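Putative isochorismatase (PDB 3KL2) is of unknown function but belongs to the isochorismatase family of cysteine hydrolase-like proteins and probably acts as a hydrolase. Local coordinates at residues Lys108-Trp111 and Gly112-Ile115; Tyr33-Glu36 and Phe37-Gly41; Asn141-Phe144 and Ile145-Lys149. All coordinates share one frame; numbering follows the deposited sequence.

Contact 1: Lys108-Trp111 and Gly112-Ile115; sequences KGTW and GAAI
T110 reaches forward over the turn that follows it: OG1 accepts the amide N of A113 at 3.3 Å, with an N-H...O angle of 145°. The hydroxyl stands between the backbone N and the carbonyl carbon (chi1 61°), the rotation that faces it to this amide. The same A113 N makes a second, weak bond to T110 O at 3.2 Å, so one N-H is divided between side chain and main chain of a single threonine. A113 CB packs beside T110 OG1 at 3.6 Å. One residue on, A114 N donates to W111 O at 3.0 Å, closing a type I beta turn from W111 to A114 within the long loop between helix 96-103 and strand 126-127. With CG beside its own carbonyl carbon (chi1 169°), the W111 indole lies next to the following peptide, CE3 3.5 Å from G112 N in an oblique approach, and also touches S39. In the next shell T110 OG1 also bonds V107 O, just upstream, and A113 O accepts Q34 NE2. At the upstream end of the segment K108 NZ bonds T81 OG1 and forms a salt bridge with E129 OE1 of the second subunit.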
loop_
_atom_site.group_PDB
_atom_site.type_symbol
_atom_site.label_atom_id
_atom_site.label_comp_id
_atom_site.label_asym_id
_atom_site.label_seq_id
_atom_site.Cartn_x
_atom_site.Cartn_y
_atom_site.Cartn_z
ATOM N N LYS A 108 -20.146 2.165 15.755
ATOM C CA LYS A 108 -19.484 3.235 16.555
ATOM C C LYS A 108 -20.385 3.780 17.659
ATOM O O LYS A 108 -21.544 4.132 17.401
ATOM C CB LYS A 108 -19.102 4.434 15.676
ATOM C CG LYS A 108 -17.742 4.334 15.031
ATOM C CD LYS A 108 -17.237 5.726 14.529
ATOM C CE LYS A 108 -15.785 6.005 15.046
ATOM N NZ LYS A 108 -14.769 4.953 14.571
ATOM N N GLY A 109 -19.852 3.852 18.879
ATOM C CA GLY A 109 -20.595 4.437 20.035
ATOM C C GLY A 109 -21.590 3.495 20.736
ATOM O O GLY A 109 -22.543 3.959 21.410
ATOM N N THR A 110 -21.374 2.188 20.563
ATOM C CA THR A 110 -22.151 1.135 21.240
ATOM C C THR A 110 -21.237 0.344 22.134
ATOM O O THR A 110 -20.028 0.359 21.995
ATOM C CB THR A 110 -22.763 0.132 20.268
ATOM O OG1 THR A 110 -21.704 -0.532 19.536
ATOM C CG2 THR A 110 -23.716 0.817 19.320
ATOM N N TRP A 111 -21.835 -0.381 23.061
ATOM C CA TRP A 111 -21.109 -1.259 23.963
ATOM C C TRP A 111 -20.365 -2.310 23.152
ATOM O O TRP A 111 -19.186 -2.627 23.446
ATOM C CB TRP A 111 -22.079 -1.903 24.956
ATOM C CG TRP A 111 -21.521 -3.041 25.786
ATOM C CD1 TRP A 111 -20.806 -2.947 26.973
ATOM C CD2 TRP A 111 -21.653 -4.440 25.509
ATOM N NE1 TRP A 111 -20.483 -4.211 27.430
ATOM C CE2 TRP A 111 -21.004 -5.144 26.573
ATOM C CE3 TRP A 111 -22.268 -5.173 24.475
ATOM C CZ2 TRP A 111 -20.950 -6.527 26.631
ATOM C CZ3 TRP A 111 -22.221 -6.582 24.535
ATOM C CH2 TRP A 111 -21.550 -7.238 25.602
ATOM N N GLY A 112 -21.022 -2.824 22.126
ATOM C CA GLY A 112 -20.402 -3.867 21.285
ATOM C C GLY A 112 -19.075 -3.474 20.670
ATOM O O GLY A 112 -18.156 -4.318 20.539
ATOM N N ALA A 113 -18.979 -2.195 20.313
ATOM C CA ALA A 113 -17.811 -1.622 19.678
ATOM C C ALA A 113 -16.667 -1.347 20.634
ATOM O O ALA A 113 -15.569 -1.167 20.161
ATOM C CB ALA A 113 -18.198 -0.273 18.938
ATOM N N ALA A 114 -16.912 -1.305 21.948
ATOM C CA ALA A 114 -15.875 -1.024 22.931
ATOM C C ALA A 114 -14.936 -2.176 23.155
ATOM O O ALA A 114 -15.325 -3.368 23.135
ATOM C CB ALA A 114 -16.478 -0.656 24.277
ATOM N N ILE A 115 -13.690 -1.802 23.444
ATOM C CA ILE A 115 -12.696 -2.757 23.827
ATOM C C ILE A 115 -13.120 -3.352 25.141
ATOM O O ILE A 115 -13.756 -2.687 25.956
ATOM C CB ILE A 115 -11.316 -2.144 23.945
ATOM C CG1 ILE A 115 -10.829 -1.740 22.546
ATOM C CG2 ILE A 115 -10.370 -3.162 24.565
ATOM C CD1 ILE A 115 -9.576 -0.883 22.531
#

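Contact 2: Tyr33-Glu36 and Phe37-Gly41; sequences YQNE and FTSDG
T38 lays its methyl against the peptide that leads into its own helix, with CG2 4.1 Å from Y33 C and 3.7 Å from Q34 O. Its OG1 sits between the backbone N and the carbonyl carbon (chi1 54°), which turns the hydroxyl back toward the same carbonyl, 3.1 Å from Q34 O. That oxygen, on the N-cap residue, is the focus of the turn. F37 N donates to it at 2.9 Å and T38 N at 3.1 Å, the two amides arriving from opposite faces of the carbonyl plane. S39 N follows with a bond to N35 O. The result is helix 35-38, scarcely more than one turn, set just after strand 26-31 of the parallel sheet of this alpha/beta fold.

With S39 OG beside its backbone N (chi1 -42°), the hydroxyl faces back along the helix, 3.0 Å from N35 OD1 and hydrogen-bonded to T38 OG1 at 2.8 Å. The other end of the N35 amide, ND2, bonds W111 O. E36 points its carboxylate elsewhere, OE1 to F106 N and OE2 to V43 N. The F37 ring leaves the turn altogether, stacking on F159 and meeting F106 edge-to-face, and V48 of helix 45-55 also touches it.

Q34 O, T38 OG1, S39 OG and N35 OD1 thus form a row of four oxygens with a carbonyl at each end. The row has three gaps but only two hydroxyl protons: among these four atoms, whichever way the hydroxyls turn, at least one gap lacks a proton at any moment. The carbonyls can only accept, so what stays undecided is which gaps hold the protons.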
loop_
_atom_site.group_PDB
_atom_site.type_symbol
_atom_site.label_atom_id
_atom_site.label_comp_id
_atom_site.label_asym_id
_atom_site.label_seq_id
_atom_site.Cartn_x
_atom_site.Cartn_y
_atom_site.Cartn_z
ATOM N N TYR A 33 -10.289 -7.078 20.200
ATOM C CA TYR A 33 -10.748 -7.520 21.486
ATOM C C TYR A 33 -11.885 -6.628 21.969
ATOM O O TYR A 33 -11.737 -5.955 22.981
ATOM C CB TYR A 33 -9.625 -7.524 22.476
ATOM C CG TYR A 33 -8.624 -8.643 22.309
ATOM C CD1 TYR A 33 -8.670 -9.779 23.096
ATOM C CD2 TYR A 33 -7.606 -8.536 21.374
ATOM C CE1 TYR A 33 -7.692 -10.790 22.964
ATOM C CE2 TYR A 33 -6.666 -9.534 21.220
ATOM C CZ TYR A 33 -6.704 -10.643 22.029
ATOM O OH TYR A 33 -5.728 -11.581 21.840
ATOM N N GLN A 34 -13.009 -6.656 21.236
ATOM C CA GLN A 34 -14.154 -5.830 21.500
ATOM C C GLN A 34 -15.294 -6.686 22.025
ATOM O O GLN A 34 -15.371 -7.864 21.697
ATOM C CB GLN A 34 -14.619 -5.109 20.224
ATOM C CG GLN A 34 -13.663 -3.986 19.757
ATOM C CD GLN A 34 -13.780 -3.731 18.310
ATOM O OE1 GLN A 34 -13.130 -4.415 17.512
ATOM N NE2 GLN A 34 -14.670 -2.817 17.931
ATOM N N ASN A 35 -16.196 -6.070 22.795
ATOM C CA ASN A 35 -17.304 -6.760 23.401
ATOM C C ASN A 35 -18.024 -7.624 22.386
ATOM O O ASN A 35 -18.352 -8.769 22.685
ATOM C CB ASN A 35 -18.297 -5.789 24.081
ATOM C CG ASN A 35 -17.723 -5.137 25.327
ATOM O OD1 ASN A 35 -17.168 -5.823 26.191
ATOM N ND2 ASN A 35 -17.824 -3.790 25.417
ATOM N N GLU A 36 -18.193 -7.104 21.170
ATOM C CA GLU A 36 -18.957 -7.802 20.135
ATOM C C GLU A 36 -18.542 -9.274 19.962
ATOM O O GLU A 36 -19.380 -10.114 19.607
ATOM C CB GLU A 36 -18.896 -7.053 18.802
ATOM C CG GLU A 36 -20.177 -7.186 18.011
ATOM C CD GLU A 36 -21.235 -6.218 18.487
ATOM O OE1 GLU A 36 -21.202 -5.066 17.988
ATOM O OE2 GLU A 36 -22.103 -6.609 19.328
ATOM N N PHE A 37 -17.276 -9.573 20.271
ATOM C CA PHE A 37 -16.716 -10.931 20.212
ATOM C C PHE A 37 -16.516 -11.547 21.588
ATOM O O PHE A 37 -16.839 -12.717 21.807
ATOM C CB PHE A 37 -15.308 -10.897 19.553
ATOM C CG PHE A 37 -15.302 -10.864 18.054
ATOM C CD1 PHE A 37 -16.050 -11.759 17.308
ATOM C CD2 PHE A 37 -14.455 -10.009 17.387
ATOM C CE1 PHE A 37 -16.006 -11.749 15.878
ATOM C CE2 PHE A 37 -14.391 -9.987 15.970
ATOM C CZ PHE A 37 -15.160 -10.844 15.227
ATOM N N THR A 38 -15.951 -10.777 22.517
ATOM C CA THR A 38 -15.442 -11.309 23.784
ATOM C C THR A 38 -16.475 -11.590 24.863
ATOM O O THR A 38 -16.215 -12.388 25.755
ATOM C CB THR A 38 -14.498 -10.287 24.435
ATOM O OG1 THR A 38 -15.206 -9.049 24.526
ATOM C CG2 THR A 38 -13.218 -10.111 23.615
ATOM N N SER A 39 -17.633 -10.935 24.806
ATOM C CA SER A 39 -18.507 -10.854 25.991
ATOM C C SER A 39 -19.947 -11.261 25.715
ATOM O O SER A 39 -20.468 -11.019 24.624
ATOM C CB SER A 39 -18.510 -9.409 26.506
ATOM O OG SER A 39 -17.209 -8.827 26.480
ATOM N N ASP A 40 -20.593 -11.841 26.730
ATOM C CA ASP A 40 -21.984 -12.290 26.647
ATOM C C ASP A 40 -22.888 -11.169 26.146
ATOM O O ASP A 40 -22.846 -10.068 26.685
ATOM C CB ASP A 40 -22.491 -12.788 28.021
ATOM C CG ASP A 40 -22.063 -14.255 28.341
ATOM O OD1 ASP A 40 -21.595 -14.982 27.433
ATOM O OD2 ASP A 40 -22.210 -14.692 29.513
ATOM N N GLY A 41 -23.670 -11.455 25.103
ATOM C CA GLY A 41 -24.621 -10.505 24.524
ATOM C C GLY A 41 -24.047 -9.775 23.322
ATOM O O GLY A 41 -24.782 -9.134 22.565
#

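Contact 3: Asn141-Phe144 and Ile145-Lys149; sequences NLDF and ILRSK
Helix 142-149, which packs on strands 75-78 and 126-127 near one edge of the parallel sheet, begins here with N141 at its N-cap position. Four successive i to i+4 bonds carry it: I145 N to N141 O, L146 N to L142 O, R147 N to D143 O and S148 N to F144 O, all between 2.9 and 3.0 Å.

N141 makes no cap with its side chain. Its CG lies between the backbone N and the carbonyl carbon (chi1 55°), which brings the amide alongside I145, whose CD1 methyl lies 3.3 Å from ND2. N141 OD1 bonds E129 N instead. L142 and L146 meet through CG and CD1 at 3.9 Å, and both lean on M76 and F137. F144 keeps its ring edge near I145 N, CD2 being 3.6 Å away, and its side chain packs on G133 of the second subunit. S148 CB rests on F144 O at 3.2 Å, while S148 OG bonds T90 N of that same subunit.

Near F177 and the third subunit, D143 and R147 approach at an angle, with carboxylate and guanidinium planes 42° apart. D143 OD1 is 3.6 Å from R147 CG and 3.9 Å from R147 NE, a long salt bridge; the stronger partner of this carboxylate is R175, held through OD2. The bend of R147 at chi2 (-49°) brings its chain alongside D143 OD1, and the guanidinium makes a cation-pi contact with F177. D143 may soften the approach of R147 NH2 to R147 NE of the third subunit, though its long bridge and its stronger pairing with R175 limit how much.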
loop_
_atom_site.group_PDB
_atom_site.type_symbol
_atom_site.label_atom_id
_atom_site.label_comp_id
_atom_site.label_asym_id
_atom_site.label_seq_id
_atom_site.Cartn_x
_atom_site.Cartn_y
_atom_site.Cartn_z
ATOM N N ASN A 141 -3.706 3.225 10.300
ATOM C CA ASN A 141 -2.378 3.807 10.512
ATOM C C ASN A 141 -1.363 2.853 11.116
ATOM O O ASN A 141 -0.310 3.279 11.605
ATOM C CB ASN A 141 -2.453 5.068 11.387
ATOM C CG ASN A 141 -3.153 4.851 12.746
ATOM O OD1 ASN A 141 -3.559 3.761 13.080
ATOM N ND2 ASN A 141 -3.306 5.914 13.499
ATOM N N LEU A 142 -1.664 1.567 11.097
ATOM C CA LEU A 142 -0.760 0.616 11.719
ATOM C C LEU A 142 0.635 0.624 11.126
ATOM O O LEU A 142 1.622 0.707 11.891
ATOM C CB LEU A 142 -1.302 -0.807 11.635
ATOM C CG LEU A 142 -0.390 -1.857 12.331
ATOM C CD1 LEU A 142 -0.268 -1.543 13.786
ATOM C CD2 LEU A 142 -0.899 -3.309 12.132
ATOM N N ASP A 143 0.736 0.474 9.804
ATOM C CA ASP A 143 2.035 0.462 9.135
ATOM C C ASP A 143 2.828 1.743 9.396
ATOM O O ASP A 143 4.028 1.683 9.761
ATOM C CB ASP A 143 1.874 0.367 7.634
ATOM C CG ASP A 143 3.096 -0.216 6.952
ATOM O OD1 ASP A 143 4.008 -0.736 7.633
ATOM O OD2 ASP A 143 3.079 -0.235 5.717
ATOM N N PHE A 144 2.167 2.895 9.231
ATOM C CA PHE A 144 2.803 4.176 9.541
ATOM C C PHE A 144 3.407 4.264 10.967
ATOM O O PHE A 144 4.516 4.722 11.154
ATOM C CB PHE A 144 1.810 5.295 9.383
ATOM C CG PHE A 144 2.407 6.632 9.501
ATOM C CD1 PHE A 144 2.684 7.385 8.366
ATOM C CD2 PHE A 144 2.703 7.156 10.747
ATOM C CE1 PHE A 144 3.240 8.652 8.495
ATOM C CE2 PHE A 144 3.273 8.403 10.863
ATOM C CZ PHE A 144 3.538 9.142 9.773
ATOM N N ILE A 145 2.660 3.818 11.955
ATOM C CA ILE A 145 3.062 3.977 13.335
ATOM C C ILE A 145 4.193 3.010 13.662
ATOM O O ILE A 145 5.155 3.400 14.315
ATOM C CB ILE A 145 1.841 3.809 14.290
ATOM C CG1 ILE A 145 0.905 4.998 14.101
ATOM C CG2 ILE A 145 2.289 3.622 15.776
ATOM C CD1 ILE A 145 -0.456 4.906 14.757
ATOM N N LEU A 146 4.093 1.760 13.211
ATOM C CA LEU A 146 5.150 0.801 13.460
ATOM C C LEU A 146 6.440 1.273 12.824
ATOM O O LEU A 146 7.517 1.226 13.440
ATOM C CB LEU A 146 4.827 -0.568 12.868
ATOM C CG LEU A 146 3.682 -1.394 13.475
ATOM C CD1 LEU A 146 3.432 -2.540 12.548
ATOM C CD2 LEU A 146 3.951 -1.880 14.898
ATOM N N ARG A 147 6.376 1.647 11.559
ATOM C CA ARG A 147 7.602 2.054 10.904
ATOM C C ARG A 147 8.138 3.330 11.535
ATOM O O ARG A 147 9.347 3.427 11.766
ATOM C CB ARG A 147 7.412 2.274 9.409
ATOM C CG ARG A 147 7.041 1.015 8.645
ATOM C CD ARG A 147 7.939 -0.146 8.951
ATOM N NE ARG A 147 7.848 -1.177 7.906
ATOM C CZ ARG A 147 8.604 -2.275 7.863
ATOM N NH1 ARG A 147 9.531 -2.515 8.775
ATOM N NH2 ARG A 147 8.440 -3.126 6.878
ATOM N N SER A 148 7.257 4.289 11.853
ATOM C CA SER A 148 7.744 5.527 12.486
ATOM C C SER A 148 8.448 5.237 13.809
ATOM O O SER A 148 9.453 5.861 14.104
ATOM C CB SER A 148 6.601 6.526 12.703
ATOM O OG SER A 148 7.080 7.821 13.023
ATOM N N LYS A 149 7.948 4.257 14.572
ATOM C CA LYS A 149 8.485 3.936 15.890
ATOM C C LYS A 149 9.698 3.000 15.821
ATOM O O LYS A 149 10.323 2.751 16.829
ATOM C CB LYS A 149 7.390 3.338 16.787
ATOM C CG LYS A 149 6.330 4.339 17.185
ATOM C CD LYS A 149 5.258 3.809 18.150
ATOM C CE LYS A 149 5.787 3.431 19.530
ATOM N NZ LYS A 149 6.647 4.487 20.207
#

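In the fold
Contacts 1 and 2 form one neighbourhood, their centres 9 Å apart although some seventy residues separate them in sequence. N35 ND2 lies 2.7 Å from W111 O, and E36 N 2.9 Å from G112 O, both probable hydrogen bonds; W111 CH2 packs against D40 O at 3.3 Å. The turn at 111-114 and the short helix 35-38 are therefore joined directly through backbone and side chain. Contact 3 stands apart: its centre is 25 Å from contact 1 and 27 Å from contact 2, on the opposite side of the chain's centre from contact 2. E129 nevertheless relates contacts 1 and 3 through the assembly, serving N141 within its own chain and K108 of another.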